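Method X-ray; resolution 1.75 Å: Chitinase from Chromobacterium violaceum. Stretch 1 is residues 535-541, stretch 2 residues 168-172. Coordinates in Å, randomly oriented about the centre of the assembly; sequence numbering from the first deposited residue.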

ATOM      1  N   SER A 535     -13.483  23.480 -19.320  1.00 16.71           N
ATOM      2  CA  SER A 535     -14.834  23.553 -19.881  1.00 18.89           C
ATOM      3  C   SER A 535     -15.799  22.564 -19.219  1.00 20.64           C
ATOM      4  O   SER A 535     -17.016  22.653 -19.402  1.00 21.88           O
ATOM      5  CB  SER A 535     -14.798  23.295 -21.386  1.00 22.42           C
ATOM      6  OG  SER A 535     -14.357  21.976 -21.655  1.00 23.31           O
ATOM      7  N   TYR A 536     -15.238  21.625 -18.464  1.00 18.32           N
ATOM      8  CA  TYR A 536     -15.986  20.574 -17.778  1.00 16.94           C
ATOM      9  C   TYR A 536     -16.573  20.994 -16.423  1.00 17.63           C
ATOM     10  O   TYR A 536     -17.239  20.197 -15.770  1.00 17.69           O
ATOM     11  CB  TYR A 536     -15.060  19.363 -17.569  1.00 15.22           C
ATOM     12  CG  TYR A 536     -13.671  19.799 -17.139  1.00 14.25           C
ATOM     13  CD1 TYR A 536     -13.438  20.249 -15.846  1.00 12.02           C
ATOM     14  CD2 TYR A 536     -12.611  19.815 -18.041  1.00 15.32           C
ATOM     15  CE1 TYR A 536     -12.182  20.693 -15.447  1.00 12.31           C
ATOM     16  CE2 TYR A 536     -11.345  20.242 -17.652  1.00 14.74           C
ATOM     17  CZ  TYR A 536     -11.139  20.684 -16.355  1.00 13.81           C
ATOM     18  OH  TYR A 536      -9.890  21.117 -15.969  1.00 12.94           O
ATOM     19  N   LEU A 537     -16.312  22.222 -15.980  1.00 14.33           N
ATOM     20  CA  LEU A 537     -16.730  22.619 -14.632  1.00 14.94           C
ATOM     21  C   LEU A 537     -18.233  22.459 -14.422  1.00 16.09           C
ATOM     22  O   LEU A 537     -18.668  21.921 -13.403  1.00 20.34           O
ATOM     23  CB  LEU A 537     -16.324  24.063 -14.328  1.00 16.58           C
ATOM     24  CG  LEU A 537     -14.844  24.359 -14.082  1.00 16.94           C
ATOM     25  CD1 LEU A 537     -14.676  25.808 -13.636  1.00 20.39           C
ATOM     26  CD2 LEU A 537     -14.205  23.384 -13.065  1.00 15.49           C
ATOM     27  N   ALA A 538     -19.018  22.924 -15.390  1.00 20.08           N
ATOM     28  CA  ALA A 538     -20.471  22.858 -15.285  1.00 23.02           C
ATOM     29  C   ALA A 538     -20.941  21.406 -15.175  1.00 24.73           C
ATOM     30  O   ALA A 538     -21.896  21.109 -14.452  1.00 25.68           O
ATOM     31  CB  ALA A 538     -21.129  23.550 -16.475  1.00 24.63           C
ATOM     32  N   ALA A 539     -20.247  20.500 -15.861  1.00 20.93           N
ATOM     33  CA  ALA A 539     -20.607  19.081 -15.826  1.00 21.16           C
ATOM     34  C   ALA A 539     -20.410  18.472 -14.437  1.00 21.76           C
ATOM     35  O   ALA A 539     -21.001  17.432 -14.131  1.00 26.47           O
ATOM     36  CB  ALA A 539     -19.800  18.302 -16.868  1.00 24.39           C
ATOM     37  N   TYR A 540     -19.587  19.111 -13.603  1.00 16.02           N
ATOM     38  CA  TYR A 540     -19.395  18.677 -12.221  1.00 17.62           C
ATOM     39  C   TYR A 540     -20.355  19.392 -11.271  1.00 22.39           C
ATOM     40  O   TYR A 540     -20.248  19.258 -10.053  1.00 24.10           O
ATOM     41  CB  TYR A 540     -17.948  18.908 -11.766  1.00 18.80           C
ATOM     42  CG  TYR A 540     -17.011  17.797 -12.193  1.00 16.07           C
ATOM     43  CD1 TYR A 540     -17.106  16.531 -11.625  1.00 17.89           C
ATOM     44  CD2 TYR A 540     -16.047  18.009 -13.167  1.00 16.45           C
ATOM     45  CE1 TYR A 540     -16.271  15.500 -12.022  1.00 16.13           C
ATOM     46  CE2 TYR A 540     -15.199  16.980 -13.573  1.00 13.57           C
ATOM     47  CZ  TYR A 540     -15.318  15.731 -12.992  1.00 14.20           C
ATOM     48  OH  TYR A 540     -14.485  14.711 -13.388  1.00 14.47           O
ATOM     49  N   GLY A 541     -21.290  20.146 -11.836  1.00 22.80           N
ATOM     50  CA  GLY A 541     -22.253  20.891 -11.041  1.00 24.86           C
ATOM     51  C   GLY A 541     -21.634  22.119 -10.404  1.00 27.25           C
ATOM     52  O   GLY A 541     -22.135  22.644  -9.410  1.00 28.98           O
TER
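Stretch 2, residues 168-172: DGSPA

Residues 168-172 lie on residues 535-541 through a small, largely apolar contact, centred on a proline packed over a tyrosine ring and supplemented by two water bridges, with no direct hydrogen bond between the stretches. The two segments belong to one chain but touch across at least 365 residues of sequence, and together they bury 224 Å².

Stretch 2 has no regular helix or strand. End to end, its chain runs broadly against stretch 1. G169 adopts a positive phi (99/-9), where a side chain would jam against the carbonyl oxygen of the preceding residue, and S170 and P171 then continue in extended conformations (-77/163 and -55/129). Within this segment D168 OD1 accepts hydrogen bonds from S170 N (3.0 Å) and S170 OG (2.6 Å). The serine hydroxyl is thus directed back into its own segment.

Against this lies a short 3-10 segment of stretch 1 that includes A539 and Y540; Y540 N donates to L537 O at 3.0 Å and G541 N to A538 O at 2.9 Å. The backbones come nearest at A539 and S170, whose CA atoms are 4.8 Å apart; here A539 O meets S170 CA at 3.3 Å in a CA-H...O contact. The CB of A539 points toward stretch 2, reaching G169 O at 3.6 Å and P171 CD at 4.1 Å.

P171 is the most extensively covered residue of the contact. Its CD sits over one face of the Y540 ring, 3.8 Å from the centroid and 24° off the normal, a CH-pi arrangement, and approaches Y540 CZ to 3.6 Å. P171 CG also reaches Y536 CB at 4.4 Å, before the Y536 ring leads away.

Water 1 donates to both D168 O (3.0 Å) and A539 O (2.8 Å), while water 2 links P171 O and Y540 OH, each at 2.7 Å.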

ATOM      1  N   ASP A 168     -24.728  10.930 -14.276  1.00 21.56           N
ATOM      2  CA  ASP A 168     -25.215  12.207 -13.750  1.00 22.72           C
ATOM      3  C   ASP A 168     -24.767  13.379 -14.623  1.00 24.60           C
ATOM      4  O   ASP A 168     -25.040  14.536 -14.311  1.00 23.94           O
ATOM      5  CB  ASP A 168     -24.749  12.412 -12.303  1.00 24.93           C
ATOM      6  CG  ASP A 168     -23.233  12.491 -12.174  1.00 31.34           C
ATOM      7  OD1 ASP A 168     -22.525  12.260 -13.178  1.00 31.77           O
ATOM      8  OD2 ASP A 168     -22.745  12.769 -11.055  1.00 34.32           O
ATOM      9  N   GLY A 169     -24.067  13.075 -15.711  1.00 22.10           N
ATOM     10  CA  GLY A 169     -23.616  14.106 -16.627  1.00 21.17           C
ATOM     11  C   GLY A 169     -22.172  14.542 -16.441  1.00 19.47           C
ATOM     12  O   GLY A 169     -21.644  15.291 -17.261  1.00 22.50           O
ATOM     13  N   SER A 170     -21.529  14.083 -15.369  1.00 14.81           N
ATOM     14  CA  SER A 170     -20.115  14.387 -15.145  1.00 16.25           C
ATOM     15  C   SER A 170     -19.258  13.512 -16.064  1.00 15.54           C
ATOM     16  O   SER A 170     -19.761  12.535 -16.623  1.00 16.79           O
ATOM     17  CB  SER A 170     -19.747  14.177 -13.669  1.00 19.93           C
ATOM     18  OG  SER A 170     -19.980  12.836 -13.262  1.00 23.01           O
ATOM     19  N   PRO A 171     -17.978  13.878 -16.261  1.00 15.65           N
ATOM     20  CA  PRO A 171     -17.096  13.075 -17.114  1.00 17.73           C
ATOM     21  C   PRO A 171     -17.016  11.608 -16.690  1.00 17.87           C
ATOM     22  O   PRO A 171     -16.771  11.305 -15.516  1.00 12.71           O
ATOM     23  CB  PRO A 171     -15.734  13.759 -16.950  1.00 18.87           C
ATOM     24  CG  PRO A 171     -16.079  15.192 -16.711  1.00 18.14           C
ATOM     25  CD  PRO A 171     -17.347  15.154 -15.876  1.00 17.37           C
ATOM     26  N   ALA A 172     -17.237  10.712 -17.648  1.00 14.57           N
ATOM     27  CA  ALA A 172     -17.178   9.283 -17.375  1.00 12.79           C
ATOM     28  C   ALA A 172     -15.772   8.766 -17.595  1.00 14.22           C
ATOM     29  O   ALA A 172     -15.028   9.289 -18.422  1.00 13.69           O
ATOM     30  CB  ALA A 172     -18.166   8.521 -18.265  1.00 15.39           C
TER
HETATM   31  O   HOH W   1     -23.521  16.926 -15.139  1.00 36.91           O
HETATM   32  O   HOH W   2     -15.800  12.313 -13.208  1.00 16.54           O